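Local coordinates for protein tail component (Lactobacillus phage J-1, PDB 5LY8) that probably binds host cell-wall saccharides through this second carbohydrate-binding module of the evolved distal tail protein, helping the phage recognise Lactobacillus casei, at residues V35-Y40 with G120-S125; N48-P53 with G208-F213; A69-N74 with P214-Q219; G110-N115 with R220-N225; A127-S132 with V139-V144. All blocks are in the same frame, centred on the assembly; numbering follows the deposited sequence.

Contact 1: V35-Y40 with G120-S125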
# COMPACT_ATOMS: atom_id res chain seq x y z
N VAL A 35 2.67 5.87 -8.80
CA VAL A 35 1.92 6.99 -8.23
C VAL A 35 2.01 6.92 -6.72
O VAL A 35 1.75 5.86 -6.12
CB VAL A 35 0.44 6.96 -8.67
CG1 VAL A 35 -0.28 8.22 -8.22
CG2 VAL A 35 0.29 6.75 -10.18
N THR A 36 2.38 8.04 -6.08
CA THR A 36 2.44 8.14 -4.62
C THR A 36 1.32 9.03 -4.11
O THR A 36 0.80 9.83 -4.87
CB THR A 36 3.78 8.71 -4.13
OG1 THR A 36 3.91 10.08 -4.57
CG2 THR A 36 4.94 7.89 -4.62
N ALA A 37 0.92 8.86 -2.85
CA ALA A 37 -0.20 9.58 -2.28
C ALA A 37 0.18 10.64 -1.25
O ALA A 37 -0.53 11.64 -1.12
CB ALA A 37 -1.19 8.59 -1.66
N PHE A 38 1.28 10.44 -0.50
CA PHE A 38 1.63 11.36 0.59
C PHE A 38 1.56 12.81 0.10
O PHE A 38 2.24 13.18 -0.87
CB PHE A 38 3.02 11.05 1.13
CG PHE A 38 3.39 11.99 2.25
CD1 PHE A 38 2.74 11.93 3.48
CD2 PHE A 38 4.34 12.97 2.06
CE1 PHE A 38 3.07 12.81 4.50
CE2 PHE A 38 4.66 13.87 3.09
CZ PHE A 38 4.02 13.77 4.30
N PRO A 39 0.74 13.66 0.75
CA PRO A 39 0.54 15.04 0.25
C PRO A 39 1.64 15.96 0.77
O PRO A 39 1.44 16.79 1.67
CB PRO A 39 -0.83 15.41 0.81
CG PRO A 39 -0.94 14.63 2.10
CD PRO A 39 -0.18 13.34 1.87
N TYR A 40 2.83 15.80 0.16
CA TYR A 40 4.00 16.56 0.59
C TYR A 40 3.76 18.06 0.63
O TYR A 40 4.29 18.75 1.49
CB TYR A 40 5.21 16.27 -0.34
CG TYR A 40 4.95 16.50 -1.82
CD1 TYR A 40 4.43 15.49 -2.62
CD2 TYR A 40 5.21 17.74 -2.41
CE1 TYR A 40 4.20 15.70 -3.97
CE2 TYR A 40 4.94 17.96 -3.76
CZ TYR A 40 4.45 16.93 -4.54
OH TYR A 40 4.21 17.10 -5.88
N GLY A 120 -3.38 7.22 -13.82
CA GLY A 120 -2.33 7.99 -13.19
C GLY A 120 -2.69 8.68 -11.89
O GLY A 120 -1.85 9.40 -11.34
N LYS A 121 -3.91 8.50 -11.40
CA LYS A 121 -4.33 9.13 -10.15
C LYS A 121 -4.63 8.09 -9.11
O LYS A 121 -5.13 7.00 -9.42
CB LYS A 121 -5.59 9.98 -10.40
CG LYS A 121 -5.31 11.23 -11.23
CD LYS A 121 -6.52 12.19 -11.23
CE LYS A 121 -6.32 13.37 -12.16
NZ LYS A 121 -5.33 14.33 -11.60
N ILE A 122 -4.36 8.42 -7.84
CA ILE A 122 -4.76 7.57 -6.74
C ILE A 122 -6.28 7.43 -6.69
O ILE A 122 -7.01 8.43 -6.76
CB ILE A 122 -4.29 8.18 -5.39
CG1 ILE A 122 -2.76 8.32 -5.30
CG2 ILE A 122 -4.86 7.40 -4.18
CD1 ILE A 122 -2.00 6.95 -5.21
N VAL A 123 -6.73 6.17 -6.55
CA VAL A 123 -8.11 5.85 -6.25
C VAL A 123 -8.17 5.46 -4.76
O VAL A 123 -9.01 5.97 -4.03
CB VAL A 123 -8.70 4.79 -7.19
CG1 VAL A 123 -10.08 4.31 -6.71
CG2 VAL A 123 -8.79 5.34 -8.61
N ALA A 124 -7.27 4.57 -4.31
CA ALA A 124 -7.20 4.20 -2.89
C ALA A 124 -5.76 4.07 -2.47
O ALA A 124 -4.94 3.56 -3.24
CB ALA A 124 -7.95 2.88 -2.63
N SER A 125 -5.44 4.50 -1.24
CA SER A 125 -4.08 4.42 -0.71
C SER A 125 -4.10 3.98 0.73
O SER A 125 -4.69 4.68 1.59
CB SER A 125 -3.37 5.77 -0.83
OG SER A 125 -2.09 5.70 -0.21

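Contact 2: N48-P53 with G208-F213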
# COMPACT_ATOMS: atom_id res chain seq x y z
N ASN A 48 7.63 13.92 -3.39
CA ASN A 48 7.98 12.52 -3.12
C ASN A 48 8.90 11.99 -4.22
O ASN A 48 8.66 12.27 -5.41
CB ASN A 48 6.71 11.67 -3.11
CG ASN A 48 5.70 12.09 -2.08
OD1 ASN A 48 6.06 12.63 -1.02
ND2 ASN A 48 4.42 11.83 -2.36
N VAL A 49 9.87 11.16 -3.86
CA VAL A 49 10.77 10.54 -4.83
C VAL A 49 10.67 9.03 -4.75
O VAL A 49 10.62 8.45 -3.66
CB VAL A 49 12.22 11.04 -4.66
CG1 VAL A 49 13.18 10.32 -5.62
CG2 VAL A 49 12.29 12.55 -4.92
N GLN A 50 10.65 8.40 -5.93
CA GLN A 50 10.67 6.95 -6.07
C GLN A 50 12.02 6.61 -6.69
O GLN A 50 12.27 6.96 -7.84
CB GLN A 50 9.54 6.49 -7.01
CG GLN A 50 8.15 6.91 -6.55
CD GLN A 50 7.10 6.67 -7.59
OE1 GLN A 50 6.84 5.54 -8.00
NE2 GLN A 50 6.46 7.74 -8.04
N SER A 51 12.92 6.04 -5.88
CA SER A 51 14.26 5.70 -6.38
C SER A 51 14.84 4.58 -5.57
O SER A 51 14.44 4.34 -4.43
CB SER A 51 15.17 6.92 -6.32
OG SER A 51 15.63 7.15 -5.00
N GLY A 52 15.84 3.95 -6.14
CA GLY A 52 16.57 2.89 -5.47
C GLY A 52 16.02 1.51 -5.74
O GLY A 52 14.96 1.33 -6.33
N PRO A 53 16.76 0.49 -5.30
CA PRO A 53 16.40 -0.90 -5.61
C PRO A 53 15.66 -1.62 -4.48
O PRO A 53 15.61 -1.16 -3.34
CB PRO A 53 17.78 -1.54 -5.79
CG PRO A 53 18.61 -0.87 -4.78
CD PRO A 53 18.10 0.57 -4.68
N GLY A 208 -4.35 0.11 -12.18
CA GLY A 208 -2.95 -0.03 -11.80
C GLY A 208 -2.75 -0.07 -10.32
O GLY A 208 -3.65 0.26 -9.53
N TRP A 209 -1.53 -0.46 -9.93
CA TRP A 209 -1.14 -0.47 -8.53
C TRP A 209 0.29 0.01 -8.39
O TRP A 209 1.09 -0.18 -9.31
CB TRP A 209 -1.30 -1.88 -7.91
CG TRP A 209 -0.40 -2.92 -8.51
CD1 TRP A 209 -0.64 -3.68 -9.62
CD2 TRP A 209 0.90 -3.32 -8.03
NE1 TRP A 209 0.42 -4.52 -9.86
CE2 TRP A 209 1.38 -4.31 -8.91
CE3 TRP A 209 1.71 -2.92 -6.95
CZ2 TRP A 209 2.62 -4.94 -8.73
CZ3 TRP A 209 2.95 -3.52 -6.80
CH2 TRP A 209 3.37 -4.55 -7.65
N THR A 210 0.60 0.58 -7.22
CA THR A 210 1.95 0.97 -6.86
C THR A 210 2.19 0.63 -5.40
O THR A 210 1.33 0.92 -4.56
CB THR A 210 2.18 2.49 -7.03
OG1 THR A 210 2.05 2.86 -8.41
CG2 THR A 210 3.59 2.94 -6.54
N ALA A 211 3.37 0.09 -5.09
CA ALA A 211 3.84 -0.11 -3.71
C ALA A 211 5.10 0.77 -3.55
O ALA A 211 5.99 0.70 -4.41
CB ALA A 211 4.17 -1.57 -3.47
N TRP A 212 5.16 1.60 -2.49
CA TRP A 212 6.26 2.55 -2.32
C TRP A 212 6.75 2.45 -0.88
O TRP A 212 5.95 2.42 0.05
CB TRP A 212 5.76 3.96 -2.67
CG TRP A 212 6.73 5.09 -2.52
CD1 TRP A 212 8.03 5.14 -2.95
CD2 TRP A 212 6.46 6.35 -1.90
NE1 TRP A 212 8.58 6.37 -2.67
CE2 TRP A 212 7.63 7.13 -2.01
CE3 TRP A 212 5.34 6.89 -1.23
CZ2 TRP A 212 7.70 8.45 -1.53
CZ3 TRP A 212 5.42 8.18 -0.75
CH2 TRP A 212 6.59 8.94 -0.87
N PHE A 213 8.09 2.44 -0.70
CA PHE A 213 8.70 2.21 0.60
C PHE A 213 9.75 3.28 0.95
O PHE A 213 10.95 3.00 1.00
CB PHE A 213 9.34 0.83 0.62
CG PHE A 213 8.39 -0.30 0.39
CD1 PHE A 213 8.08 -0.73 -0.90
CD2 PHE A 213 7.76 -0.92 1.45
CE1 PHE A 213 7.20 -1.79 -1.11
CE2 PHE A 213 6.86 -1.96 1.24
CZ PHE A 213 6.58 -2.38 -0.04

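Contact 3: A69-N74 with P214-Q219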
# COMPACT_ATOMS: atom_id res chain seq x y z
N ALA A 69 20.39 13.83 3.37
CA ALA A 69 19.71 14.85 4.14
C ALA A 69 18.86 15.53 3.06
O ALA A 69 19.34 15.76 1.95
CB ALA A 69 20.70 15.83 4.76
N SER A 70 17.55 15.71 3.32
CA SER A 70 16.66 16.27 2.32
C SER A 70 15.40 16.77 3.01
O SER A 70 15.27 16.65 4.24
CB SER A 70 16.26 15.20 1.30
OG SER A 70 15.24 14.36 1.84
N ASN A 71 14.48 17.30 2.20
CA ASN A 71 13.18 17.71 2.71
C ASN A 71 12.10 16.88 2.00
O ASN A 71 11.02 17.40 1.70
CB ASN A 71 12.95 19.22 2.53
CG ASN A 71 11.67 19.69 3.18
OD1 ASN A 71 11.22 19.14 4.20
ND2 ASN A 71 11.06 20.71 2.60
N TYR A 72 12.36 15.58 1.74
CA TYR A 72 11.35 14.76 1.08
C TYR A 72 11.48 13.30 1.43
O TYR A 72 12.54 12.85 1.87
CB TYR A 72 11.37 14.95 -0.46
CG TYR A 72 12.72 14.74 -1.12
CD1 TYR A 72 13.16 13.47 -1.46
CD2 TYR A 72 13.52 15.83 -1.46
CE1 TYR A 72 14.39 13.27 -2.08
CE2 TYR A 72 14.75 15.64 -2.11
CZ TYR A 72 15.18 14.36 -2.40
OH TYR A 72 16.38 14.16 -3.06
N TRP A 73 10.39 12.58 1.20
CA TRP A 73 10.34 11.13 1.35
C TRP A 73 10.90 10.50 0.06
O TRP A 73 10.53 10.92 -1.05
CB TRP A 73 8.89 10.68 1.56
CG TRP A 73 8.32 11.07 2.89
CD1 TRP A 73 7.74 12.27 3.21
CD2 TRP A 73 8.41 10.31 4.11
NE1 TRP A 73 7.44 12.30 4.57
CE2 TRP A 73 7.81 11.09 5.12
CE3 TRP A 73 8.89 9.03 4.42
CZ2 TRP A 73 7.72 10.64 6.45
CZ3 TRP A 73 8.78 8.57 5.73
CH2 TRP A 73 8.19 9.36 6.72
N ASN A 74 11.79 9.53 0.23
CA ASN A 74 12.43 8.87 -0.91
C ASN A 74 12.62 7.38 -0.64
O ASN A 74 13.13 7.01 0.42
CB ASN A 74 13.79 9.52 -1.20
CG ASN A 74 14.49 9.01 -2.43
OD1 ASN A 74 13.96 8.19 -3.19
ND2 ASN A 74 15.66 9.58 -2.70
N PRO A 214 9.32 4.50 1.23
CA PRO A 214 10.29 5.57 1.51
C PRO A 214 10.75 5.73 2.95
O PRO A 214 10.04 5.39 3.91
CB PRO A 214 9.52 6.84 1.10
CG PRO A 214 8.07 6.49 1.46
CD PRO A 214 7.94 5.04 1.09
N GLY A 215 11.93 6.32 3.08
CA GLY A 215 12.44 6.90 4.31
C GLY A 215 12.41 8.41 4.18
O GLY A 215 12.11 8.94 3.10
N PHE A 216 12.70 9.13 5.25
CA PHE A 216 12.68 10.59 5.18
C PHE A 216 14.06 11.14 5.50
O PHE A 216 14.59 10.89 6.59
CB PHE A 216 11.69 11.19 6.19
CG PHE A 216 11.54 12.69 5.99
CD1 PHE A 216 10.78 13.19 4.95
CD2 PHE A 216 12.23 13.58 6.80
CE1 PHE A 216 10.69 14.57 4.73
CE2 PHE A 216 12.12 14.95 6.58
CZ PHE A 216 11.37 15.44 5.53
N SER A 217 14.60 11.96 4.59
CA SER A 217 15.86 12.69 4.79
C SER A 217 16.98 11.74 5.24
O SER A 217 17.05 10.64 4.67
CB SER A 217 15.61 13.81 5.81
OG SER A 217 16.76 14.64 5.95
N ASP A 218 17.72 12.09 6.31
CA ASP A 218 18.82 11.29 6.87
C ASP A 218 18.42 10.63 8.15
O ASP A 218 19.28 10.33 8.98
CB ASP A 218 20.10 12.14 7.07
CG ASP A 218 20.02 13.25 8.10
OD1 ASP A 218 18.90 13.56 8.56
OD2 ASP A 218 21.08 13.86 8.40
N GLN A 219 17.13 10.41 8.34
CA GLN A 219 16.69 9.74 9.54
C GLN A 219 16.87 8.26 9.36
O GLN A 219 16.68 7.75 8.24
CB GLN A 219 15.23 10.06 9.80
CG GLN A 219 15.08 11.56 10.04
CD GLN A 219 13.73 11.94 10.50
OE1 GLN A 219 13.56 12.49 11.59
NE2 GLN A 219 12.76 11.72 9.65
O HOH W 1 14.45 11.10 1.90

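Contact 4: G110-N115 with R220-N225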
# COMPACT_ATOMS: atom_id res chain seq x y z
N GLY A 110 9.79 5.67 8.95
CA GLY A 110 9.55 4.98 7.70
C GLY A 110 8.10 5.05 7.33
O GLY A 110 7.25 5.37 8.15
N ARG A 111 7.81 4.75 6.07
CA ARG A 111 6.45 4.76 5.54
C ARG A 111 6.35 3.71 4.47
O ARG A 111 7.30 3.50 3.71
CB ARG A 111 6.15 6.17 4.93
CG ARG A 111 4.86 6.28 4.13
CD ARG A 111 4.69 7.70 3.57
NE ARG A 111 3.36 7.89 3.00
CZ ARG A 111 2.28 8.20 3.68
NH1 ARG A 111 2.36 8.43 4.99
NH2 ARG A 111 1.11 8.28 3.08
N PHE A 112 5.16 3.09 4.33
CA PHE A 112 4.83 2.38 3.11
C PHE A 112 3.46 2.78 2.63
O PHE A 112 2.61 3.19 3.43
CB PHE A 112 4.99 0.85 3.17
CG PHE A 112 4.10 0.09 4.12
CD1 PHE A 112 2.74 -0.02 3.87
CD2 PHE A 112 4.64 -0.64 5.16
CE1 PHE A 112 1.92 -0.78 4.72
CE2 PHE A 112 3.83 -1.44 5.97
CZ PHE A 112 2.48 -1.52 5.73
N GLU A 113 3.28 2.71 1.31
CA GLU A 113 1.99 2.90 0.65
C GLU A 113 1.72 1.72 -0.24
O GLU A 113 2.60 1.31 -1.01
CB GLU A 113 1.96 4.17 -0.20
CG GLU A 113 2.05 5.45 0.60
CD GLU A 113 1.98 6.71 -0.23
OE1 GLU A 113 1.78 6.62 -1.47
OE2 GLU A 113 2.14 7.80 0.38
N PHE A 114 0.49 1.20 -0.18
CA PHE A 114 -0.05 0.25 -1.15
C PHE A 114 -1.22 0.98 -1.80
O PHE A 114 -2.23 1.27 -1.15
CB PHE A 114 -0.45 -1.08 -0.52
CG PHE A 114 0.75 -1.85 -0.03
CD1 PHE A 114 1.65 -2.38 -0.93
CD2 PHE A 114 1.00 -2.01 1.32
CE1 PHE A 114 2.79 -3.07 -0.48
CE2 PHE A 114 2.13 -2.72 1.77
CZ PHE A 114 3.01 -3.26 0.86
N ASN A 115 -1.05 1.31 -3.09
CA ASN A 115 -1.95 2.18 -3.82
C ASN A 115 -2.57 1.52 -5.02
O ASN A 115 -1.91 0.75 -5.72
CB ASN A 115 -1.14 3.40 -4.34
CG ASN A 115 -0.54 4.21 -3.23
OD1 ASN A 115 -1.02 4.17 -2.10
ND2 ASN A 115 0.54 4.93 -3.50
N ARG A 220 17.24 7.55 10.43
CA ARG A 220 17.40 6.11 10.35
C ARG A 220 16.07 5.46 10.02
O ARG A 220 15.01 5.93 10.45
CB ARG A 220 18.10 5.49 11.56
CG ARG A 220 17.29 5.41 12.84
CD ARG A 220 17.95 4.49 13.85
NE ARG A 220 19.26 4.99 14.26
CZ ARG A 220 20.12 4.30 15.01
NH1 ARG A 220 19.83 3.07 15.41
NH2 ARG A 220 21.29 4.83 15.33
N GLY A 221 16.13 4.43 9.19
CA GLY A 221 14.92 3.76 8.73
C GLY A 221 14.38 2.72 9.66
O GLY A 221 15.11 2.08 10.42
N TRP A 222 13.09 2.46 9.53
CA TRP A 222 12.48 1.36 10.22
C TRP A 222 12.83 0.03 9.54
O TRP A 222 13.49 0.02 8.49
CB TRP A 222 10.96 1.58 10.36
CG TRP A 222 10.12 1.57 9.11
CD1 TRP A 222 10.52 1.42 7.81
CD2 TRP A 222 8.70 1.68 9.08
NE1 TRP A 222 9.42 1.44 6.97
CE2 TRP A 222 8.29 1.59 7.73
CE3 TRP A 222 7.72 1.84 10.07
CZ2 TRP A 222 6.94 1.65 7.35
CZ3 TRP A 222 6.39 1.90 9.69
CH2 TRP A 222 6.02 1.82 8.35
N SER A 223 12.42 -1.09 10.15
CA SER A 223 12.67 -2.40 9.55
C SER A 223 11.46 -2.79 8.75
O SER A 223 10.35 -2.83 9.27
CB SER A 223 12.94 -3.45 10.61
OG SER A 223 14.14 -3.15 11.32
N ILE A 224 11.64 -2.99 7.43
CA ILE A 224 10.51 -3.28 6.57
C ILE A 224 10.88 -4.27 5.50
O ILE A 224 11.92 -4.14 4.86
CB ILE A 224 9.97 -1.94 5.94
CG1 ILE A 224 8.77 -2.15 5.01
CG2 ILE A 224 11.06 -1.13 5.24
CD1 ILE A 224 7.56 -2.74 5.66
N ASN A 225 10.02 -5.28 5.30
CA ASN A 225 10.20 -6.17 4.19
C ASN A 225 8.84 -6.57 3.64
O ASN A 225 7.82 -6.43 4.33
CB ASN A 225 11.14 -7.33 4.50
CG ASN A 225 10.65 -8.35 5.46
OD1 ASN A 225 9.58 -8.94 5.25
ND2 ASN A 225 11.39 -8.55 6.55
O HOH W 2 9.30 1.65 4.08

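Contact 5: A127-S132 with V139-V144. With MG (magnesium ion), chain B.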
# COMPACT_ATOMS: atom_id res chain seq x y z
N ALA A 127 -1.73 3.33 3.91
CA ALA A 127 -0.40 3.67 4.41
C ALA A 127 -0.20 3.20 5.82
O ALA A 127 -1.14 3.15 6.62
CB ALA A 127 -0.14 5.18 4.31
N LEU A 128 1.06 2.86 6.14
CA LEU A 128 1.52 2.68 7.50
C LEU A 128 2.75 3.56 7.65
O LEU A 128 3.59 3.57 6.74
CB LEU A 128 1.89 1.22 7.82
CG LEU A 128 2.26 0.93 9.26
CD1 LEU A 128 1.05 1.02 10.20
CD2 LEU A 128 2.90 -0.45 9.41
N PHE A 129 2.86 4.30 8.73
CA PHE A 129 4.03 5.15 8.89
C PHE A 129 4.35 5.45 10.36
O PHE A 129 3.52 5.44 11.20
CB PHE A 129 3.87 6.47 8.10
CG PHE A 129 2.70 7.29 8.52
CD1 PHE A 129 1.42 7.11 7.95
CD2 PHE A 129 2.84 8.26 9.50
CE1 PHE A 129 0.35 7.93 8.39
CE2 PHE A 129 1.77 9.03 9.91
CZ PHE A 129 0.57 8.86 9.36
N ASP A 130 5.64 5.66 10.56
CA ASP A 130 6.26 6.10 11.82
C ASP A 130 7.05 7.32 11.36
O ASP A 130 8.08 7.20 10.79
CB ASP A 130 7.13 5.02 12.48
CG ASP A 130 7.80 5.52 13.80
OD1 ASP A 130 7.75 6.65 14.07
OD2 ASP A 130 8.36 4.73 14.54
N ASP A 131 6.50 8.50 11.60
CA ASP A 131 7.11 9.72 11.08
C ASP A 131 7.89 10.57 12.06
O ASP A 131 8.21 11.67 11.75
CB ASP A 131 6.07 10.59 10.30
CG ASP A 131 4.95 11.13 11.18
OD1 ASP A 131 4.88 10.86 12.32
OD2 ASP A 131 4.11 11.86 10.64
N SER A 132 8.19 10.03 13.23
CA SER A 132 8.97 10.80 14.21
C SER A 132 10.14 9.98 14.69
O SER A 132 9.96 8.82 15.08
CB SER A 132 8.10 11.17 15.41
OG SER A 132 8.90 11.83 16.39
N VAL A 139 1.17 4.72 12.58
CA VAL A 139 -0.16 5.14 12.19
C VAL A 139 -0.56 4.38 10.93
O VAL A 139 0.21 4.31 9.99
CB VAL A 139 -0.21 6.67 11.93
CG1 VAL A 139 -1.59 7.09 11.42
CG2 VAL A 139 0.13 7.48 13.18
N PHE A 140 -1.80 3.90 10.92
CA PHE A 140 -2.43 3.24 9.79
C PHE A 140 -3.46 4.21 9.24
O PHE A 140 -4.30 4.69 9.99
CB PHE A 140 -3.07 1.96 10.31
CG PHE A 140 -4.04 1.19 9.46
CD1 PHE A 140 -3.75 0.90 8.14
CD2 PHE A 140 -5.21 0.68 10.02
CE1 PHE A 140 -4.63 0.12 7.38
CE2 PHE A 140 -6.09 -0.08 9.25
CZ PHE A 140 -5.79 -0.35 7.93
N SER A 141 -3.35 4.54 7.94
CA SER A 141 -4.28 5.47 7.31
C SER A 141 -4.83 4.93 6.02
O SER A 141 -4.20 4.09 5.37
CB SER A 141 -3.64 6.85 7.10
OG SER A 141 -2.65 6.83 6.08
N GLY A 142 -6.01 5.40 5.66
CA GLY A 142 -6.64 5.03 4.41
C GLY A 142 -7.14 6.26 3.73
O GLY A 142 -7.83 7.06 4.37
N THR A 143 -6.80 6.43 2.46
CA THR A 143 -7.20 7.58 1.66
C THR A 143 -7.88 7.15 0.41
O THR A 143 -7.51 6.14 -0.20
CB THR A 143 -5.92 8.40 1.30
OG1 THR A 143 -5.30 8.80 2.53
CG2 THR A 143 -6.22 9.64 0.49
N VAL A 144 -8.85 7.88 0.03
CA VAL A 144 -9.57 7.68 -1.20
C VAL A 144 -9.36 8.91 -2.08
O VAL A 144 -9.36 10.05 -1.56
CB VAL A 144 -11.06 7.37 -1.05
CG1 VAL A 144 -11.77 8.51 -0.41
CG2 VAL A 144 -11.73 6.90 -2.36
MG MG B . 9.97 6.51 15.33

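Contact 1: V35-Y40 with G120-S125
Val35 and Ile122 meet through the ends of their branches, Val35 CG1 lying 3.7 Å from Ile122 CD1 as the two side chains slide past each other in opposite directions. The second methyl of Val35, CG2, reaches to the backbone of Gly120, 3.6 Å from its carbonyl O. A beta-branched valine can cover both residues at once because its methyls diverge. Ala37 CB packs 4.0 Å from Ile122 CG1 and 3.4 Å from Ser125 OG, where a single methyl suffices. Ile122 CG1 stands anti to the carbonyl carbon (chi1 -61°), which directs this branch at the loop. Gly120 has a positive phi of 87°, which glycine adopts readily.

The contact is van der Waals in kind, and polar groups behind it position the loop. Glu113 accepts from the backbone N of Ala37 and of Phe38, Asn115 ND2 donates to Val35 O, and Asn115 OD1 bonds Ser125 OG, so the buried serine hydroxyl is satisfied. Thr210 OG1 accepts from Val35 N. The loop 35-40 lies against one face of the large mixed sheet, over strand 110-118 and the start of strand 121-130, where a classic beta bulge at Val123 and Ala124 faces Leu116.

Contact 2: N48-P53 with G208-F213
Trp212 CG stands anti to its backbone N (chi1 178°), carrying the indole from strand 208-212 toward 48-53, while Asn48 and Gln50 each set CG anti to their carbonyl carbon and bring it to the ring. The indole is gripped along its length. Asn48 CG lies 3.5 Å from Trp212 CH2, at the far end of the six-membered ring, with the amide plane inclined to the ring and the side chain crossing it at about a right angle. At the other end, Gln50 CG makes an off-centre CH-pi contact, 4.3 Å from the centroid of the five-membered ring of Trp212.

Between them the edge of the indole meets backbone: Trp212 NE1 donates to Val49 O over 3.1 Å. This bond is bent, with 140° at the hydrogen, and the donor sits above the carbonyl plane; a weak second bond runs from NE1 to Gly75 O. Tryptophan suits the place because it joins a broad apolar surface to one N-H.

The amides also have other partners. The Asn48 amide touches the ring while its ND2 donates to Thr36 OG1 and Phe38 O. Gln50 offers carbon to the ring and turns OE1 to Gly34 N and to Ser77 OG on strand 73-81. A buried indole thus joins the short strand 49-50 to strand 208-216 with its N-H satisfied by backbone carbonyls.

Contact 3: A69-N74 with P214-Q219
Phe216 and Trp73 make the dense part of this contact. Phe216 CB sits almost exactly over the six-membered ring of Trp73, 3.7 Å from its centroid, and the phenyl turns its edge to the indole face, its CD1 coming 3.5 Å from Trp73 NE1; centroids of the phenyl and the five-membered ring are 4.8 Å apart, with planes at 55°. Phe216 CG lies anti to the backbone N (chi1 -173°), which starts the side chain toward 69-74; the ring lies side by side with Asn71. At the root of the indole side chain, Pro214 CB packs 3.9 Å from Trp73 CB.

The backbones form an antiparallel ladder between strands 73-81 and 208-216 of the mixed sheet. Trp73 and Phe216 are a non-hydrogen-bonded pair, and Asn74 and Gly215 exchange two hydrogen bonds. After Phe216 the chain reverses through a type II' turn to Gln219, with Ser217 at positive phi.

Beyond the ladder the chains stay close, but small polar groups and a water replace the rings. Ser70 N donates almost straight to Ser217 OG (2.9 Å), a short hydroxyl that reaches it directly, and Ser70 OG accepts from Tyr72 N, closing an ST turn. The water donates to Tyr72 O (2.6 Å) and weakly bonds Gly215 O and Ser217 N.

Contact 4: G110-N115 with R220-N225
Gly110, in an extended conformation at the start of strand 110-115, passes beneath the ring of Trp222, the two CA atoms 5.3 Å apart, without the backbones pairing. Its CA sits squarely under the five-membered ring of Trp222, 3.5 Å from the centroid and 3° off the normal, in a CH-pi contact. Glycine suits this place exactly, since a side chain here would run into Trp222 CD1. The same indole face continues over the peptide link, with Arg111 N lying 3.5 Å from Trp222 CZ2. Trp222 CG occupies the crowded position between backbone N and carbonyl carbon (chi1 66°), which starts the side chain toward the strand.

The indole N-H uses a water in the ring plane: Trp222 NE1 donates to it over 2.9 Å, and the water donates to Arg111 O. The polar edge of a buried ring is thereby bridged to the strand.

In this fold, which belongs to the concanavalin clan, two sheets face each other, and 223-225 begins a strand of the six-stranded sheet while 110-115 belongs to the mixed one. Trp222 thus lies between the sheets near the metal site, its side chain about 7 Å from a bound magnesium ion and close to the metal ligands Glu108 and Asp130.

Farther along the strand, Phe112 crosses Trp222 at about a right angle, its CD2 3.9 Å from Trp222 CZ2. Ile224 CD1 comes obliquely to the same Phe112 CD2 at 3.6 Å, and Phe213 touches both residues. On the other face of strand 110-115, Arg111 grips Glu113 OE2 side-on through NE and NH2, and Asn115 ND2 donates to Glu113 OE1 over 2.9 Å.

Contact 5: A127-S132 with V139-V144
Phe129 and Val139 lie side by side and point the same way, the valine set over one face of the phenyl ring. Val139 CB is 3.8 Å from the Phe129 ring centroid, a CH-pi contact displaced toward the rim, and Val139 CG1 reaches 3.5 Å from Phe129 CZ. Phe129 CG lies between the backbone N and the carbonyl carbon (chi1 60°), which starts the side chain toward the neighbouring strand, where the ring lies beside Val139. The ring edge meets Ser141 OG, 3.9 Å from Phe129 CE1 and in the plane of the ring. On the same face Ala127 CB lies 3.5 Å from Ser141 OG; small residues here leave room for the phenyl and for Arg111 from the adjoining strand.

On the opposite face, Leu128 and Phe140 form a non-hydrogen-bonded pair. Leu128 CD1 approaches Phe140 CB at 4.2 Å, while the Phe140 ring turns to an edge-to-face partner, Phe154, and also touches Phe181. These residues face the interior between the two sheets.

The backbones are an antiparallel hairpin, with strands 127-130 and 139-144 running at 145°. Ala127 pairs with Ser141 and Phe129 with Val139, each through two hydrogen bonds.

Beyond the ladder the chain turns to metal. Asp130 binds the magnesium ion through both carboxylate oxygens, OD2 at 2.5 Å, and Ser132 supplies its carbonyl O at 2.3 Å; the carbonyls of Ala106, Glu108 and Asn135 complete the set. Asp130 OD2 also accepts from Thr104 OG1. The carboxylate probably supplies the negative charge and the carbonyls neutral oxygen, a hard-ligand site that ties the hairpin loop to the loop between strands 94-103 and 110-118.

How the contacts relate
From the N terminus, loop 35-40 closes on 120-125 (contact 1), and strand 49-50 reaches strand 208-216 (contact 2), so the two loops cross. Segment 69-74 pairs with the end of that same strand in contact 3, crossing both, and 110-115 meets 220-225 in contact 4, crossing all three. Contact 5 is local: its hairpin follows contact 1 in series and sits within the spans of contacts 2, 3 and 4. All five reach the mixed sheet. Contact 1 lays the early loop on it, contact 2 joins two of its strands through a side chain, contact 3 pairs strands 73-81 and 208-216, contact 5 continues it to the metal site, and contact 4 joins it to the six-stranded sheet.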